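Local coordinates for takeout-like protein 1 (PDB 3E8W) that probably binds and carries hydrophobic ligands in a long internal tunnel, here occupied by ubiquinone-8, as a member of the takeout family of juvenile hormone binding protein relatives, at residues R102-P107 with L175-Q180; K153-F158 with Q180-V185. One frame throughout, in Å; residues are numbered along the deposited sequence.

Contact 1: R102-P107 with L175-Q180; sequences RILILP and LTFLNQ. With UQ8 (Ubiquinone-8), chain B.
Phe177 reaches from its helix toward one face of the tight turn made by Ile103 to Leu106, and all four residues of the turn touch its ring. Leu106 lies over one face: its CD1 sits 3.9 Å from the ring centroid, 28° off the normal, a CH-pi contact in which the methyl leans toward Phe177 CG. Leu104 meets the rim instead, its CB lying near the ring plane 4.0 Å from Phe177 CZ. The same CZ atom touches Ile105 CG1, which comes in obliquely, and Ile103 O approaches Phe177 CE2 at 3.7 Å. The anti torsion of Phe177 (chi1 179°) carries the ring out from the helix to the turn. Beside it lies a second apolar pair, in which Ile103 and Leu178 cross at about a right angle and bring Ile103 CD1 within 3.7 Å of Leu178 CD2. The end of the ubiquinone-8 tail also lies against Ile103, although the modelled approach there is too short to be trusted in detail.

The turn that presents these side chains is a type II' beta turn, closed by backbone hydrogen bonds from Leu106 N to Ile103 O and from Ile103 N to Leu106 O. From the residue before the turn, Arg102 NH1 donates to Leu104 O at 2.9 Å, tilted out of the carbonyl plane. The contact thus fastens the hairpin between strands 102-103 and 106-111 to helix 168-180, while Ile103 also touches Phe189 of helix 182-211, and Leu178 packs on Phe158 and Leu160 of strand 155-160.

Contact 2: K153-F158 with Q180-V185; sequences KDNAQF and QNWKQV
The indole of Trp182 lies with one face against the backbone at Asn155, whose CA stands over the six-membered ring 3.7 Å from its centroid and only 5° off the normal, a CH-pi contact almost along the ring normal. Ala156 N lies on the same side, offset toward the rim of the indole, while Lys183 CB lies against the opposite face, off-centre. Trp182 has its CG between the backbone N and the carbonyl carbon (chi1 63°), and this rotamer lays the indole along the strand toward the corner at Asp154, where Asp154 O comes obliquely to within 3.3 Å of Trp182 CZ2. Ala156 CB adds an apolar touch at CE3 of the indole, and Asn155 ND2 lies 4.1 Å from Trp182 CD1.

Phe158 crosses Trp182 at about a right angle and receives Trp182 CB at the edge of its ring, 3.8 Å from Phe158 CE2. Further round the ring, Val185 CG1 is 3.6 Å from Phe158 CZ. Within the strand, Gln157 NE2 donates to Asn155 OD1 at 2.7 Å, tying two polar side chains together.

Lys183 folds back to Asp151, which it shares with Lys153 through two salt bridges, and also bonds to Val152 O. Asp154 and Asn155 form a classic beta bulge opposite Lys119. Here the long helix packs against the curled antiparallel sheet, as in the juvenile hormone binding protein fold, with Phe158 also touching the ubiquinone-8 in the tunnel.

After helix 13-29 and the strands up to residue 100, the chain reaches the hairpin at 102-107, then runs through the long strands of the sheet to 153-158, and only afterwards enters helix 168-180 and helix 182-211. Contact 1 closes a loop of 67 residues and contact 2 one of 21; because their segments alternate, the two loops cross. They share Gln180, the last residue of helix 168-180, just before the break at Asn181 that leads into helix 182-211. Between the contacts, Asn179 OD1 probably accepts a hydrogen bond from Phe158 N at 2.9 Å, and Leu104 packs on Gln184. Together they join hairpin, sheet and both helices at one end of the molecule.

Contact 1: R102-P107 with L175-Q180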
loop_
_atom_site.group_PDB
_atom_site.type_symbol
_atom_site.label_atom_id
_atom_site.label_comp_id
_atom_site.label_asym_id
_atom_site.label_seq_id
_atom_site.Cartn_x
_atom_site.Cartn_y
_atom_site.Cartn_z
ATOM N N ARG A 102 -10.751 16.027 -16.999
ATOM C CA ARG A 102 -9.440 16.190 -17.652
ATOM C C ARG A 102 -8.279 15.673 -16.796
ATOM O O ARG A 102 -8.367 15.648 -15.577
ATOM C CB ARG A 102 -9.197 17.669 -17.942
ATOM C CG ARG A 102 -9.212 18.490 -16.675
ATOM C CD ARG A 102 -9.119 19.927 -16.996
ATOM N NE ARG A 102 -9.198 20.698 -15.767
ATOM C CZ ARG A 102 -8.190 20.874 -14.928
ATOM N NH1 ARG A 102 -7.001 20.338 -15.185
ATOM N NH2 ARG A 102 -8.373 21.600 -13.828
ATOM N N ILE A 103 -7.184 15.292 -17.441
ATOM C CA ILE A 103 -5.895 15.179 -16.747
ATOM C C ILE A 103 -5.022 16.335 -17.196
ATOM O O ILE A 103 -4.600 16.394 -18.367
ATOM C CB ILE A 103 -5.195 13.847 -16.991
ATOM C CG1 ILE A 103 -6.179 12.714 -16.743
ATOM C CG2 ILE A 103 -3.981 13.689 -16.021
ATOM C CD1 ILE A 103 -5.530 11.388 -16.723
ATOM N N LEU A 104 -4.821 17.282 -16.268
ATOM C CA LEU A 104 -3.972 18.423 -16.469
ATOM C C LEU A 104 -4.513 19.216 -17.665
ATOM O O LEU A 104 -5.660 19.662 -17.638
ATOM C CB LEU A 104 -2.496 17.974 -16.609
ATOM C CG LEU A 104 -1.885 17.191 -15.422
ATOM C CD1 LEU A 104 -0.404 16.815 -15.657
ATOM C CD2 LEU A 104 -2.013 17.946 -14.090
ATOM N N ILE A 105 -3.729 19.372 -18.726
ATOM C CA ILE A 105 -4.111 20.228 -19.852
ATOM C C ILE A 105 -4.922 19.492 -20.965
ATOM O O ILE A 105 -5.256 20.106 -21.993
ATOM C CB ILE A 105 -2.855 20.913 -20.458
ATOM C CG1 ILE A 105 -1.915 19.890 -21.103
ATOM C CG2 ILE A 105 -2.097 21.681 -19.394
ATOM C CD1 ILE A 105 -1.143 20.458 -22.289
ATOM N N LEU A 106 -5.232 18.202 -20.754
ATOM C CA LEU A 106 -5.938 17.387 -21.739
ATOM C C LEU A 106 -7.275 16.857 -21.198
ATOM O O LEU A 106 -7.287 16.230 -20.149
ATOM C CB LEU A 106 -5.078 16.175 -22.147
ATOM C CG LEU A 106 -3.836 16.378 -23.038
ATOM C CD1 LEU A 106 -3.179 15.003 -23.317
ATOM C CD2 LEU A 106 -4.156 17.143 -24.358
ATOM N N PRO A 107 -8.396 17.060 -21.938
ATOM C CA PRO A 107 -9.646 16.382 -21.568
ATOM C C PRO A 107 -9.506 14.873 -21.707
ATOM O O PRO A 107 -8.688 14.394 -22.526
ATOM C CB PRO A 107 -10.668 16.884 -22.590
ATOM C CG PRO A 107 -9.972 17.778 -23.517
ATOM C CD PRO A 107 -8.533 17.867 -23.165
ATOM N N LEU A 175 -1.843 8.556 -23.595
ATOM C CA LEU A 175 -0.975 7.589 -22.971
ATOM C C LEU A 175 0.463 8.076 -23.017
ATOM O O LEU A 175 1.157 8.075 -21.996
ATOM C CB LEU A 175 -1.171 6.202 -23.608
ATOM C CG LEU A 175 -2.523 5.585 -23.174
ATOM C CD1 LEU A 175 -2.830 4.254 -23.870
ATOM C CD2 LEU A 175 -2.569 5.404 -21.667
ATOM N N THR A 176 0.900 8.540 -24.176
ATOM C CA THR A 176 2.201 9.229 -24.268
ATOM C C THR A 176 2.300 10.349 -23.224
ATOM O O THR A 176 3.299 10.459 -22.530
ATOM C CB THR A 176 2.434 9.830 -25.663
ATOM O OG1 THR A 176 2.213 8.825 -26.675
ATOM C CG2 THR A 176 3.846 10.363 -25.773
ATOM N N PHE A 177 1.239 11.144 -23.104
ATOM C CA PHE A 177 1.187 12.276 -22.190
ATOM C C PHE A 177 1.368 11.863 -20.745
ATOM O O PHE A 177 2.148 12.471 -20.042
ATOM C CB PHE A 177 -0.128 13.037 -22.365
ATOM C CG PHE A 177 -0.272 14.216 -21.443
ATOM C CD1 PHE A 177 0.498 15.354 -21.629
ATOM C CD2 PHE A 177 -1.186 14.194 -20.396
ATOM C CE1 PHE A 177 0.377 16.469 -20.760
ATOM C CE2 PHE A 177 -1.321 15.290 -19.539
ATOM C CZ PHE A 177 -0.532 16.434 -19.724
ATOM N N LEU A 178 0.674 10.818 -20.312
ATOM C CA LEU A 178 0.794 10.320 -18.950
ATOM C C LEU A 178 2.195 9.797 -18.624
ATOM O O LEU A 178 2.752 10.089 -17.554
ATOM C CB LEU A 178 -0.227 9.209 -18.699
ATOM C CG LEU A 178 -1.699 9.653 -18.698
ATOM C CD1 LEU A 178 -2.565 8.433 -18.497
ATOM C CD2 LEU A 178 -1.995 10.727 -17.648
ATOM N N ASN A 179 2.764 9.012 -19.526
ATOM C CA ASN A 179 4.094 8.481 -19.308
ATOM C C ASN A 179 5.172 9.594 -19.297
ATOM O O ASN A 179 6.085 9.543 -18.470
ATOM C CB ASN A 179 4.399 7.356 -20.302
ATOM C CG ASN A 179 3.465 6.158 -20.125
ATOM O OD1 ASN A 179 3.095 5.809 -19.013
ATOM N ND2 ASN A 179 3.066 5.547 -21.224
ATOM N N GLN A 180 5.054 10.615 -20.146
ATOM C CA GLN A 180 6.039 11.691 -20.125
ATOM C C GLN A 180 5.962 12.468 -18.805
ATOM O O GLN A 180 6.987 12.798 -18.230
ATOM C CB GLN A 180 5.858 12.671 -21.302
ATOM C CG GLN A 180 6.212 12.160 -22.710
ATOM C CD GLN A 180 5.864 13.228 -23.798
ATOM O OE1 GLN A 180 5.239 14.273 -23.490
ATOM N NE2 GLN A 180 6.283 12.976 -25.066
HETATM C C45 UQ8 B . -6.334 6.774 -15.083
HETATM C C44 UQ8 B . -6.194 8.293 -15.285
HETATM C C46 UQ8 B . -6.335 8.656 -16.772
HETATM C C43 UQ8 B . -4.895 8.869 -14.690
HETATM C C42 UQ8 B . -4.271 7.905 -13.674
HETATM C C41 UQ8 B . -5.003 8.005 -12.352
HETATM C C39 UQ8 B . -4.281 7.278 -11.246
HETATM C C40 UQ8 B . -4.978 6.041 -10.682
HETATM C C38 UQ8 B . -3.046 7.739 -10.771
HETATM C C37 UQ8 B . -2.284 7.174 -9.733
HETATM C C36 UQ8 B . -0.778 7.104 -10.048
HETATM C C34 UQ8 B . 0.120 6.676 -8.857
HETATM C C35 UQ8 B . 1.420 7.147 -8.829
HETATM C C33 UQ8 B . -0.292 5.826 -7.832
HETATM C C32 UQ8 B . 0.508 5.441 -6.745
HETATM C C31 UQ8 B . -0.034 4.211 -5.992
HETATM C C29 UQ8 B . 0.711 3.936 -4.677
HETATM C C30 UQ8 B . 1.498 5.085 -4.039
HETATM C C28 UQ8 B . 0.655 2.665 -4.072
HETATM C C27 UQ8 B . 1.262 2.230 -2.884
HETATM C C26 UQ8 B . 0.379 1.301 -2.002
HETATM C C24 UQ8 B . 1.174 0.641 -0.854
HETATM C C25 UQ8 B . 2.328 -0.280 -1.235
HETATM C C23 UQ8 B . 0.865 0.864 0.503
HETATM C C22 UQ8 B . 1.494 0.333 1.646
HETATM C C21 UQ8 B . 0.606 0.420 2.906
HETATM C C19 UQ8 B . 1.248 -0.090 4.225
HETATM C C20 UQ8 B . 0.227 -0.230 5.377
HETATM C C18 UQ8 B . 1.944 -1.436 4.013
HETATM C C17 UQ8 B . 2.650 -1.935 5.273
HETATM C C16 UQ8 B . 3.335 -3.266 4.971
HETATM C C14 UQ8 B . 4.134 -3.770 6.167
HETATM C C15 UQ8 B . 5.349 -2.993 6.670
HETATM C C13 UQ8 B . 3.722 -4.950 6.770
HETATM C C12 UQ8 B . 4.291 -5.604 7.860
HETATM C C11 UQ8 B . 3.987 -7.104 7.777
HETATM C C9 UQ8 B . 4.778 -7.933 8.791
HETATM C C10 UQ8 B . 6.180 -7.354 8.991
HETATM C C8 UQ8 B . 4.002 -8.063 10.113
HETATM C C7 UQ8 B . 4.334 -6.938 11.108
HETATM C C6 UQ8 B . 5.244 -7.350 12.288
HETATM C C1 UQ8 B . 6.003 -8.530 12.289
HETATM C C1M UQ8 B . 5.966 -9.413 11.223
HETATM C C2 UQ8 B . 6.814 -8.871 13.363
HETATM O O2 UQ8 B . 7.457 -9.917 13.323
HETATM C C3 UQ8 B . 6.905 -8.044 14.476
HETATM O O3 UQ8 B . 7.715 -8.386 15.521
HETATM C C3M UQ8 B . 9.069 -8.014 15.189
HETATM C C4 UQ8 B . 6.169 -6.865 14.515
HETATM O O4 UQ8 B . 6.264 -6.055 15.609
HETATM C C4M UQ8 B . 5.766 -6.702 16.797
HETATM C C5 UQ8 B . 5.354 -6.528 13.428
HETATM O O5 UQ8 B . 4.714 -5.480 13.478
#

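Contact 2: K153-F158 with Q180-V185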
loop_
_atom_site.group_PDB
_atom_site.type_symbol
_atom_site.label_atom_id
_atom_site.label_comp_id
_atom_site.label_asym_id
_atom_site.label_seq_id
_atom_site.Cartn_x
_atom_site.Cartn_y
_atom_site.Cartn_z
ATOM N N LYS A 153 10.101 6.880 -7.159
ATOM C CA LYS A 153 11.406 7.415 -7.539
ATOM C C LYS A 153 11.815 7.154 -8.984
ATOM O O LYS A 153 12.434 8.016 -9.610
ATOM C CB LYS A 153 12.501 6.831 -6.626
ATOM C CG LYS A 153 12.396 7.276 -5.179
ATOM C CD LYS A 153 13.766 7.319 -4.522
ATOM C CE LYS A 153 13.670 7.568 -3.007
ATOM N NZ LYS A 153 12.711 8.663 -2.666
ATOM N N ASP A 154 11.543 5.957 -9.492
ATOM C CA ASP A 154 12.159 5.560 -10.741
ATOM C C ASP A 154 11.253 5.847 -11.912
ATOM O O ASP A 154 11.662 6.504 -12.852
ATOM C CB ASP A 154 12.559 4.077 -10.733
ATOM C CG ASP A 154 13.894 3.807 -10.020
ATOM O OD1 ASP A 154 14.274 4.565 -9.088
ATOM O OD2 ASP A 154 14.531 2.783 -10.373
ATOM N N ASN A 155 10.021 5.363 -11.866
ATOM C CA ASN A 155 9.142 5.455 -13.033
ATOM C C ASN A 155 7.728 4.970 -12.724
ATOM O O ASN A 155 7.508 4.251 -11.744
ATOM C CB ASN A 155 9.768 4.640 -14.177
ATOM C CG ASN A 155 8.836 4.438 -15.339
ATOM O OD1 ASN A 155 8.218 3.378 -15.473
ATOM N ND2 ASN A 155 8.723 5.458 -16.195
ATOM N N ALA A 156 6.773 5.414 -13.538
ATOM C CA ALA A 156 5.375 4.976 -13.469
ATOM C C ALA A 156 4.834 4.892 -14.887
ATOM O O ALA A 156 4.998 5.822 -15.677
ATOM C CB ALA A 156 4.552 5.935 -12.646
ATOM N N GLN A 157 4.200 3.769 -15.214
ATOM C CA GLN A 157 3.696 3.506 -16.561
ATOM C C GLN A 157 2.191 3.312 -16.551
ATOM O O GLN A 157 1.654 2.599 -15.717
ATOM C CB GLN A 157 4.379 2.271 -17.153
ATOM C CG GLN A 157 5.891 2.457 -17.348
ATOM C CD GLN A 157 6.669 1.138 -17.417
ATOM O OE1 GLN A 157 6.130 0.083 -17.820
ATOM N NE2 GLN A 157 7.949 1.192 -17.036
ATOM N N PHE A 158 1.527 3.946 -17.510
ATOM C CA PHE A 158 0.072 3.997 -17.566
ATOM C C PHE A 158 -0.466 3.200 -18.749
ATOM O O PHE A 158 -0.127 3.453 -19.915
ATOM C CB PHE A 158 -0.386 5.455 -17.629
ATOM C CG PHE A 158 0.060 6.264 -16.435
ATOM C CD1 PHE A 158 -0.791 6.493 -15.379
ATOM C CD2 PHE A 158 1.362 6.763 -16.351
ATOM C CE1 PHE A 158 -0.360 7.230 -14.265
ATOM C CE2 PHE A 158 1.779 7.487 -15.239
ATOM C CZ PHE A 158 0.917 7.718 -14.208
ATOM N N GLN A 180 5.054 10.615 -20.146
ATOM C CA GLN A 180 6.039 11.691 -20.125
ATOM C C GLN A 180 5.962 12.468 -18.805
ATOM O O GLN A 180 6.987 12.798 -18.230
ATOM C CB GLN A 180 5.858 12.671 -21.302
ATOM C CG GLN A 180 6.212 12.160 -22.710
ATOM C CD GLN A 180 5.864 13.228 -23.798
ATOM O OE1 GLN A 180 5.239 14.273 -23.490
ATOM N NE2 GLN A 180 6.283 12.976 -25.066
ATOM N N ASN A 181 4.759 12.776 -18.334
ATOM C CA ASN A 181 4.602 13.486 -17.060
ATOM C C ASN A 181 4.222 12.551 -15.905
ATOM O O ASN A 181 3.388 12.915 -15.090
ATOM C CB ASN A 181 3.579 14.643 -17.175
ATOM C CG ASN A 181 3.786 15.482 -18.421
ATOM O OD1 ASN A 181 4.437 16.535 -18.380
ATOM N ND2 ASN A 181 3.249 15.014 -19.552
ATOM N N TRP A 182 4.854 11.377 -15.815
ATOM C CA TRP A 182 4.469 10.348 -14.815
ATOM C C TRP A 182 4.631 10.792 -13.384
ATOM O O TRP A 182 3.814 10.476 -12.523
ATOM C CB TRP A 182 5.257 9.059 -15.007
ATOM C CG TRP A 182 6.730 9.188 -14.818
ATOM C CD1 TRP A 182 7.664 9.421 -15.782
ATOM C CD2 TRP A 182 7.446 9.087 -13.588
ATOM N NE1 TRP A 182 8.913 9.467 -15.233
ATOM C CE2 TRP A 182 8.812 9.271 -13.885
ATOM C CE3 TRP A 182 7.063 8.861 -12.250
ATOM C CZ2 TRP A 182 9.795 9.236 -12.911
ATOM C CZ3 TRP A 182 8.047 8.831 -11.276
ATOM C CH2 TRP A 182 9.397 9.017 -11.614
ATOM N N LYS A 183 5.691 11.528 -13.121
ATOM C CA LYS A 183 5.969 11.972 -11.764
ATOM C C LYS A 183 4.864 12.921 -11.282
ATOM O O LYS A 183 4.265 12.706 -10.202
ATOM C CB LYS A 183 7.359 12.629 -11.701
ATOM C CG LYS A 183 7.807 13.058 -10.304
ATOM C CD LYS A 183 7.836 11.922 -9.313
ATOM C CE LYS A 183 8.815 12.185 -8.147
ATOM N NZ LYS A 183 8.728 11.074 -7.166
ATOM N N GLN A 184 4.568 13.937 -12.099
ATOM C CA GLN A 184 3.531 14.906 -11.759
ATOM C C GLN A 184 2.210 14.209 -11.490
ATOM O O GLN A 184 1.503 14.543 -10.535
ATOM C CB GLN A 184 3.375 15.940 -12.870
ATOM C CG GLN A 184 2.105 16.768 -12.792
ATOM C CD GLN A 184 2.104 17.938 -13.759
ATOM O OE1 GLN A 184 2.716 17.893 -14.830
ATOM N NE2 GLN A 184 1.406 18.986 -13.386
ATOM N N VAL A 185 1.881 13.241 -12.341
ATOM C CA VAL A 185 0.639 12.498 -12.224
ATOM C C VAL A 185 0.659 11.616 -10.969
ATOM O O VAL A 185 -0.374 11.472 -10.314
ATOM C CB VAL A 185 0.378 11.633 -13.478
ATOM C CG1 VAL A 185 -0.799 10.690 -13.248
ATOM C CG2 VAL A 185 0.139 12.522 -14.710
#